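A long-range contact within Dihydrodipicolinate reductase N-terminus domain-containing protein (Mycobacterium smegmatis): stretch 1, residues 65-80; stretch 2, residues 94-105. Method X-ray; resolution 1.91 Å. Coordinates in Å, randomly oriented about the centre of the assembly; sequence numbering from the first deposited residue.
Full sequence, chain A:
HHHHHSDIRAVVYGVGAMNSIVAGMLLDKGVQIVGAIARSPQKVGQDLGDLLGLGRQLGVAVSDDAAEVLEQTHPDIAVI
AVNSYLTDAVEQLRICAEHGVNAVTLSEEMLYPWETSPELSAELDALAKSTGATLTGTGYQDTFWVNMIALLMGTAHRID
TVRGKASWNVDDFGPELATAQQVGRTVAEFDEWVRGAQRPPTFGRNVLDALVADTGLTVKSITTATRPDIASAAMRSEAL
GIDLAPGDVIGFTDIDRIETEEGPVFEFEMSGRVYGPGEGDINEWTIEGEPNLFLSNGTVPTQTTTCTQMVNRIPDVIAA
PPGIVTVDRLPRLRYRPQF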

ATOM      1  N   ASP A  65      25.576  -1.259 -29.331  1.00 33.31           N
ATOM      2  CA  ASP A  65      25.508   0.170 -29.721  1.00 36.59           C
ATOM      3  C   ASP A  65      24.096   0.689 -29.422  1.00 38.59           C
ATOM      4  O   ASP A  65      23.214   0.538 -30.308  1.00 32.29           O
ATOM      5  N   ALA A  66      23.896   1.264 -28.234  1.00 35.33           N
ATOM      6  CA  ALA A  66      22.559   1.709 -27.757  1.00 36.89           C
ATOM      7  C   ALA A  66      21.936   2.719 -28.748  1.00 35.66           C
ATOM      8  O   ALA A  66      20.748   2.559 -29.116  1.00 36.33           O
ATOM      9  N   ALA A  67      22.684   3.757 -29.111  1.00 37.89           N
ATOM     10  CA  ALA A  67      22.191   4.856 -29.992  1.00 38.72           C
ATOM     11  C   ALA A  67      21.738   4.246 -31.330  1.00 39.35           C
ATOM     12  O   ALA A  67      20.642   4.577 -31.807  1.00 38.66           O
ATOM     13  N   GLU A  68      22.503   3.309 -31.874  1.00 42.91           N
ATOM     14  CA  GLU A  68      22.189   2.646 -33.166  1.00 41.14           C
ATOM     15  C   GLU A  68      20.880   1.856 -33.026  1.00 42.93           C
ATOM     16  O   GLU A  68      20.023   1.925 -33.934  1.00 36.43           O
ATOM     17  N   VAL A  69      20.712   1.114 -31.936  1.00 39.60           N
ATOM     18  CA  VAL A  69      19.471   0.315 -31.716  1.00 34.81           C
ATOM     19  C   VAL A  69      18.270   1.274 -31.645  1.00 34.91           C
ATOM     20  O   VAL A  69      17.234   0.956 -32.258  1.00 34.09           O
ATOM     21  N   LEU A  70      18.388   2.399 -30.933  1.00 32.12           N
ATOM     22  CA  LEU A  70      17.249   3.333 -30.764  1.00 33.23           C
ATOM     23  C   LEU A  70      16.930   4.007 -32.110  1.00 37.04           C
ATOM     24  O   LEU A  70      15.738   4.149 -32.431  1.00 35.66           O
ATOM     25  N   GLU A  71      17.953   4.415 -32.865  1.00 39.42           N
ATOM     26  CA  GLU A  71      17.796   5.066 -34.194  1.00 36.20           C
ATOM     27  C   GLU A  71      17.142   4.058 -35.147  1.00 36.13           C
ATOM     28  O   GLU A  71      16.274   4.469 -35.931  1.00 34.50           O
ATOM     29  N   GLN A  72      17.498   2.781 -35.061  1.00 37.17           N
ATOM     30  CA  GLN A  72      16.982   1.728 -35.974  1.00 36.62           C
ATOM     31  C   GLN A  72      15.535   1.320 -35.600  1.00 40.93           C
ATOM     32  O   GLN A  72      14.796   0.925 -36.526  1.00 36.19           O
ATOM     33  N   THR A  73      15.140   1.349 -34.319  1.00 32.40           N
ATOM     34  CA  THR A  73      13.877   0.713 -33.865  1.00 34.50           C
ATOM     35  C   THR A  73      12.868   1.720 -33.285  1.00 33.13           C
ATOM     36  O   THR A  73      11.672   1.375 -33.303  1.00 35.93           O
ATOM     37  N   HIS A  74      13.293   2.872 -32.779  1.00 35.34           N
ATOM     38  CA  HIS A  74      12.418   3.889 -32.129  1.00 32.07           C
ATOM     39  C   HIS A  74      11.346   3.227 -31.269  1.00 36.50           C
ATOM     40  O   HIS A  74      10.140   3.349 -31.526  1.00 35.17           O
ATOM     41  N   PRO A  75      11.749   2.537 -30.174  1.00 32.46           N
ATOM     42  CA  PRO A  75      10.793   1.861 -29.306  1.00 32.82           C
ATOM     43  C   PRO A  75       9.977   2.866 -28.480  1.00 32.41           C
ATOM     44  O   PRO A  75      10.401   3.984 -28.308  1.00 28.78           O
ATOM     45  N   ASP A  76       8.850   2.412 -27.940  1.00 35.24           N
ATOM     46  CA  ASP A  76       8.025   3.180 -26.967  1.00 36.24           C
ATOM     47  C   ASP A  76       8.739   3.260 -25.618  1.00 38.89           C
ATOM     48  O   ASP A  76       8.453   4.213 -24.861  1.00 37.39           O
ATOM     49  N   ILE A  77       9.582   2.271 -25.307  1.00 32.34           N
ATOM     50  CA  ILE A  77      10.167   2.128 -23.940  1.00 34.92           C
ATOM     51  C   ILE A  77      11.506   1.378 -24.033  1.00 30.73           C
ATOM     52  O   ILE A  77      11.583   0.308 -24.719  1.00 29.79           O
ATOM     53  N   ALA A  78      12.492   1.914 -23.327  1.00 26.59           N
ATOM     54  CA  ALA A  78      13.757   1.228 -22.987  1.00 32.01           C
ATOM     55  C   ALA A  78      13.645   0.732 -21.543  1.00 29.67           C
ATOM     56  O   ALA A  78      13.299   1.527 -20.660  1.00 35.95           O
ATOM     57  N   VAL A  79      13.890  -0.555 -21.344  1.00 31.62           N
ATOM     58  CA  VAL A  79      13.766  -1.265 -20.041  1.00 30.18           C
ATOM     59  C   VAL A  79      15.200  -1.553 -19.559  1.00 31.61           C
ATOM     60  O   VAL A  79      15.849  -2.385 -20.169  1.00 32.90           O
ATOM     61  N   ILE A  80      15.702  -0.762 -18.619  1.00 30.79           N
ATOM     62  CA  ILE A  80      17.149  -0.680 -18.306  1.00 29.60           C
ATOM     63  C   ILE A  80      17.432  -1.445 -17.006  1.00 32.46           C
ATOM     64  O   ILE A  80      16.879  -1.089 -15.942  1.00 27.36           O
ATOM     65  N   ARG A  94      21.000   9.467 -20.886  1.00 34.85           N
ATOM     66  CA  ARG A  94      21.223  10.530 -21.911  1.00 33.84           C
ATOM     67  C   ARG A  94      20.840   9.992 -23.299  1.00 34.83           C
ATOM     68  O   ARG A  94      20.109  10.679 -24.043  1.00 26.38           O
ATOM     69  N   ILE A  95      21.325   8.801 -23.646  1.00 32.85           N
ATOM     70  CA  ILE A  95      21.058   8.171 -24.963  1.00 35.32           C
ATOM     71  C   ILE A  95      19.527   7.999 -25.132  1.00 36.57           C
ATOM     72  O   ILE A  95      18.982   8.303 -26.241  1.00 30.87           O
ATOM     73  N   CYS A  96      18.810   7.555 -24.095  1.00 33.09           N
ATOM     74  CA  CYS A  96      17.338   7.339 -24.179  1.00 32.87           C
ATOM     75  C   CYS A  96      16.627   8.684 -24.392  1.00 32.53           C
ATOM     76  O   CYS A  96      15.831   8.814 -25.370  1.00 34.09           O
ATOM     77  N   ALA A  97      16.924   9.660 -23.537  1.00 32.29           N
ATOM     78  CA  ALA A  97      16.257  10.975 -23.527  1.00 32.96           C
ATOM     79  C   ALA A  97      16.580  11.737 -24.825  1.00 35.86           C
ATOM     80  O   ALA A  97      15.650  12.374 -25.384  1.00 34.79           O
ATOM     81  N   GLU A  98      17.837  11.679 -25.302  1.00 34.82           N
ATOM     82  CA  GLU A  98      18.253  12.333 -26.570  1.00 35.59           C
ATOM     83  C   GLU A  98      17.356  11.865 -27.719  1.00 34.14           C
ATOM     84  O   GLU A  98      16.979  12.684 -28.567  1.00 32.21           O
ATOM     85  N   HIS A  99      17.031  10.583 -27.743  1.00 33.25           N
ATOM     86  CA  HIS A  99      16.263   9.919 -28.825  1.00 35.61           C
ATOM     87  C   HIS A  99      14.750   9.978 -28.558  1.00 35.69           C
ATOM     88  O   HIS A  99      14.016   9.317 -29.287  1.00 34.44           O
ATOM     89  N   GLY A 100      14.302  10.756 -27.572  1.00 32.80           N
ATOM     90  CA  GLY A 100      12.889  10.815 -27.149  1.00 36.52           C
ATOM     91  C   GLY A 100      12.330   9.473 -26.717  1.00 35.70           C
ATOM     92  O   GLY A 100      11.095   9.269 -26.832  1.00 39.14           O
ATOM     93  N   VAL A 101      13.164   8.571 -26.194  1.00 35.02           N
ATOM     94  CA  VAL A 101      12.712   7.199 -25.818  1.00 32.00           C
ATOM     95  C   VAL A 101      12.427   7.183 -24.308  1.00 31.99           C
ATOM     96  O   VAL A 101      13.325   7.568 -23.499  1.00 30.55           O
ATOM     97  N   ASN A 102      11.196   6.801 -23.943  1.00 30.64           N
ATOM     98  CA  ASN A 102      10.794   6.606 -22.521  1.00 31.67           C
ATOM     99  C   ASN A 102      11.722   5.545 -21.920  1.00 32.55           C
ATOM    100  O   ASN A 102      12.073   4.573 -22.636  1.00 32.03           O
ATOM    101  N   ALA A 103      12.099   5.701 -20.658  1.00 31.96           N
ATOM    102  CA  ALA A 103      12.993   4.733 -19.982  1.00 32.60           C
ATOM    103  C   ALA A 103      12.456   4.419 -18.585  1.00 31.46           C
ATOM    104  O   ALA A 103      12.164   5.344 -17.827  1.00 30.98           O
ATOM    105  N   VAL A 104      12.317   3.130 -18.304  1.00 32.02           N
ATOM    106  CA  VAL A 104      12.131   2.608 -16.923  1.00 32.64           C
ATOM    107  C   VAL A 104      13.455   1.904 -16.570  1.00 29.30           C
ATOM    108  O   VAL A 104      13.996   1.203 -17.440  1.00 27.98           O
ATOM    109  N   THR A 105      14.009   2.171 -15.396  1.00 29.02           N
ATOM    110  CA  THR A 105      15.337   1.645 -14.996  1.00 31.81           C
ATOM    111  C   THR A 105      15.316   1.118 -13.558  1.00 30.37           C
ATOM    112  O   THR A 105      14.619   1.715 -12.713  1.00 27.40           O
TER

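Two helix-to-strand units lie side by side, and their apolar centre forms where helix 66-73 faces helix 94-98, while Cys-96 of the second helix packs on the face of the parallel strands that carries Ala-78, Ile-80 and Ala-103. Leu-70 points toward the other stretch in the m,t rotamer, and its CD1 reaches into a pocket lined by Ile-95 CG2 at 4.0 Å, Val-101 CG2 at 4.0 Å and Cys-96 SG at 4.3 Å. Val-101, chi1 t, also points in; its CG1 lies 3.9 Å from both Pro-75 CG and Ala-78 CB, so one valine touches helix, loop and strand. Cys-96, chi1 m, sets SG 3.6 Å from Ala-78 CB and 4.0 Å from Ile-80 CD1. Ile-80, m,t, extends CD1 to within 3.9 Å of Ala-103 CB.

Farther along the helices, Ile-95, m,t, has CG2 3.9 Å from Ala-66 CB and 4.4 Å from Ala-67 CB. A rule emerges: alanines stand where a neighbour's branch or sulfur comes close. Ile-77, Val-79 and Val-104 form an apolar patch on the other sheet face, which Asn-102 shares. Val-104, chi1 p, places CG1 4.2 Å from both Ile-77 CG1 and Val-79 CG2, and Ile-77, t,p, brings CD1 3.7 Å from Asn-102 CB.

Polar side chains bond at the border of this packing. His-99, chi1 m, points toward the first helix, and Leu-70 CB covers one face of its ring. Both ring nitrogens are used: His-99 ND1 donates to Ile-95 O at 2.6 Å within its own stretch, and His-99 NE2 donates across to Glu-71 OE2 at 2.7 Å. Glu-71, m,t, starts sideways but brings its carboxylate to the ring edge. By the strands, Asn-102, chi1 m, donates from ND2 to Asp-76 O at 2.8 Å, just before strand 77-80; its OD1 is satisfied elsewhere in the structure.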

ATOM      1  CB  ASP A  65      25.897   0.326 -31.194  1.00 38.60           C
ATOM      2  CG  ASP A  65      26.144   1.755 -31.623  1.00 42.08           C
ATOM      3  OD1 ASP A  65      25.592   2.692 -30.971  1.00 39.96           O
ATOM      4  OD2 ASP A  65      26.863   1.916 -32.642  1.00 53.06           O
ATOM      5  CB  ALA A  66      22.665   2.290 -26.362  1.00 33.44           C
ATOM      6  CB  ALA A  67      23.244   5.905 -30.159  1.00 38.58           C
ATOM      7  CB  GLU A  68      23.361   1.776 -33.616  1.00 46.20           C
ATOM      8  CG  GLU A  68      23.127   1.092 -34.946  1.00 47.65           C
ATOM      9  CD  GLU A  68      24.394   0.558 -35.587  1.00 56.62           C
ATOM     10  OE1 GLU A  68      24.882  -0.492 -35.130  1.00 60.05           O
ATOM     11  OE2 GLU A  68      24.911   1.220 -36.517  1.00 66.65           O
ATOM     12  CB  VAL A  69      19.579  -0.560 -30.463  1.00 35.63           C
ATOM     13  CG1 VAL A  69      18.249  -1.172 -30.070  1.00 36.13           C
ATOM     14  CG2 VAL A  69      20.607  -1.640 -30.665  1.00 38.52           C
ATOM     15  CB  LEU A  70      17.588   4.356 -29.677  1.00 31.32           C
ATOM     16  CG  LEU A  70      17.713   3.806 -28.251  1.00 28.72           C
ATOM     17  CD1 LEU A  70      17.659   4.919 -27.223  1.00 29.21           C
ATOM     18  CD2 LEU A  70      16.665   2.761 -27.914  1.00 28.80           C
ATOM     19  CB  GLU A  71      19.137   5.622 -34.678  1.00 36.29           C
ATOM     20  CG  GLU A  71      19.561   6.849 -33.864  1.00 39.67           C
ATOM     21  CD  GLU A  71      21.035   7.225 -33.902  1.00 41.00           C
ATOM     22  OE1 GLU A  71      21.771   6.636 -34.728  1.00 55.86           O
ATOM     23  OE2 GLU A  71      21.453   8.114 -33.113  1.00 42.32           O
ATOM     24  CB  GLN A  72      17.934   0.531 -35.992  1.00 42.18           C
ATOM     25  CG  GLN A  72      19.211   0.809 -36.776  1.00 47.56           C
ATOM     26  CD  GLN A  72      20.161  -0.368 -36.770  1.00 53.80           C
ATOM     27  OE1 GLN A  72      19.879  -1.439 -36.219  1.00 55.75           O
ATOM     28  NE2 GLN A  72      21.355  -0.136 -37.288  1.00 52.26           N
ATOM     29  CB  THR A  73      14.160  -0.427 -32.878  1.00 35.89           C
ATOM     30  OG1 THR A  73      14.756   0.164 -31.726  1.00 44.15           O
ATOM     31  CG2 THR A  73      15.042  -1.505 -33.472  1.00 40.46           C
ATOM     32  CB  HIS A  74      11.835   4.831 -33.166  1.00 35.48           C
ATOM     33  CG  HIS A  74      12.869   5.751 -33.709  1.00 31.65           C
ATOM     34  ND1 HIS A  74      13.588   5.451 -34.861  1.00 37.35           N
ATOM     35  CD2 HIS A  74      13.372   6.912 -33.240  1.00 32.34           C
ATOM     36  CE1 HIS A  74      14.439   6.431 -35.091  1.00 32.81           C
ATOM     37  NE2 HIS A  74      14.335   7.326 -34.102  1.00 32.30           N
ATOM     38  CB  PRO A  75      11.717   1.026 -28.400  1.00 33.64           C
ATOM     39  CG  PRO A  75      12.954   1.897 -28.263  1.00 33.24           C
ATOM     40  CD  PRO A  75      13.122   2.468 -29.655  1.00 33.25           C
ATOM     41  CB  ASP A  76       6.667   2.506 -26.756  1.00 37.80           C
ATOM     42  CG  ASP A  76       5.859   2.472 -28.034  1.00 36.57           C
ATOM     43  OD1 ASP A  76       5.523   3.532 -28.477  1.00 37.26           O
ATOM     44  OD2 ASP A  76       5.623   1.366 -28.586  1.00 40.03           O
ATOM     45  CB  ILE A  77       9.179   1.434 -22.966  1.00 31.39           C
ATOM     46  CG1 ILE A  77       9.648   1.495 -21.506  1.00 33.06           C
ATOM     47  CG2 ILE A  77       8.918   0.004 -23.400  1.00 30.61           C
ATOM     48  CD1 ILE A  77       9.363   2.768 -20.813  1.00 35.58           C
ATOM     49  CB  ALA A  78      14.918   2.179 -23.129  1.00 27.08           C
ATOM     50  CB  VAL A  79      12.917  -2.527 -20.214  1.00 33.71           C
ATOM     51  CG1 VAL A  79      12.717  -3.228 -18.895  1.00 34.38           C
ATOM     52  CG2 VAL A  79      11.570  -2.202 -20.876  1.00 35.72           C
ATOM     53  CB  ILE A  80      17.616   0.767 -18.202  1.00 27.61           C
ATOM     54  CG1 ILE A  80      17.206   1.578 -19.446  1.00 28.89           C
ATOM     55  CG2 ILE A  80      19.126   0.807 -17.980  1.00 29.39           C
ATOM     56  CD1 ILE A  80      17.554   3.041 -19.343  1.00 30.13           C
ATOM     57  CB  ARG A  94      22.660  11.039 -21.943  1.00 36.99           C
ATOM     58  CG  ARG A  94      23.091  11.701 -20.638  1.00 45.89           C
ATOM     59  CD  ARG A  94      23.961  12.950 -20.681  1.00 43.39           C
ATOM     60  NE  ARG A  94      25.287  12.646 -20.181  1.00 50.29           N
ATOM     61  CZ  ARG A  94      25.934  13.292 -19.206  1.00 45.69           C
ATOM     62  NH1 ARG A  94      25.394  14.322 -18.575  1.00 47.19           N
ATOM     63  NH2 ARG A  94      27.106  12.843 -18.805  1.00 51.21           N
ATOM     64  CB  ILE A  95      21.862   6.860 -25.092  1.00 35.00           C
ATOM     65  CG1 ILE A  95      23.365   7.139 -25.212  1.00 39.05           C
ATOM     66  CG2 ILE A  95      21.341   5.975 -26.229  1.00 33.94           C
ATOM     67  CD1 ILE A  95      24.243   5.928 -24.990  1.00 38.92           C
ATOM     68  CB  CYS A  96      16.818   6.617 -22.942  1.00 34.37           C
ATOM     69  SG  CYS A  96      17.322   4.884 -22.934  1.00 35.30           S
ATOM     70  CB  ALA A  97      16.698  11.744 -22.308  1.00 33.48           C
ATOM     71  CB  GLU A  98      19.702  12.015 -26.944  1.00 43.20           C
ATOM     72  CG  GLU A  98      20.359  13.194 -27.656  1.00 55.65           C
ATOM     73  CD  GLU A  98      21.080  14.109 -26.686  1.00 55.45           C
ATOM     74  OE1 GLU A  98      21.714  13.557 -25.775  1.00 62.98           O
ATOM     75  OE2 GLU A  98      20.999  15.340 -26.831  1.00 57.87           O
ATOM     76  CB  HIS A  99      16.780   8.497 -29.023  1.00 37.86           C
ATOM     77  CG  HIS A  99      18.154   8.434 -29.591  1.00 38.27           C
ATOM     78  ND1 HIS A  99      19.302   8.635 -28.829  1.00 43.47           N
ATOM     79  CD2 HIS A  99      18.576   8.181 -30.851  1.00 40.14           C
ATOM     80  CE1 HIS A  99      20.371   8.496 -29.604  1.00 44.11           C
ATOM     81  NE2 HIS A  99      19.950   8.196 -30.840  1.00 38.38           N
ATOM     82  CB  VAL A 101      13.735   6.127 -26.241  1.00 33.69           C
ATOM     83  CG1 VAL A 101      13.406   4.777 -25.643  1.00 33.96           C
ATOM     84  CG2 VAL A 101      13.840   6.011 -27.766  1.00 34.47           C
ATOM     85  CB  ASN A 102       9.354   6.130 -22.392  1.00 31.36           C
ATOM     86  CG  ASN A 102       8.345   7.113 -22.967  1.00 34.68           C
ATOM     87  OD1 ASN A 102       8.288   8.263 -22.542  1.00 28.76           O
ATOM     88  ND2 ASN A 102       7.543   6.659 -23.920  1.00 30.80           N
ATOM     89  CB  ALA A 103      14.418   5.248 -19.935  1.00 34.03           C
ATOM     90  CB  VAL A 104      10.865   1.730 -16.885  1.00 34.95           C
ATOM     91  CG1 VAL A 104      11.006   0.448 -17.694  1.00 37.25           C
ATOM     92  CG2 VAL A 104      10.428   1.456 -15.470  1.00 40.17           C
ATOM     93  CB  THR A 105      16.422   2.709 -15.171  1.00 28.42           C
ATOM     94  OG1 THR A 105      17.695   2.124 -14.880  1.00 27.77           O
ATOM     95  CG2 THR A 105      16.233   3.929 -14.305  1.00 28.57           C
TER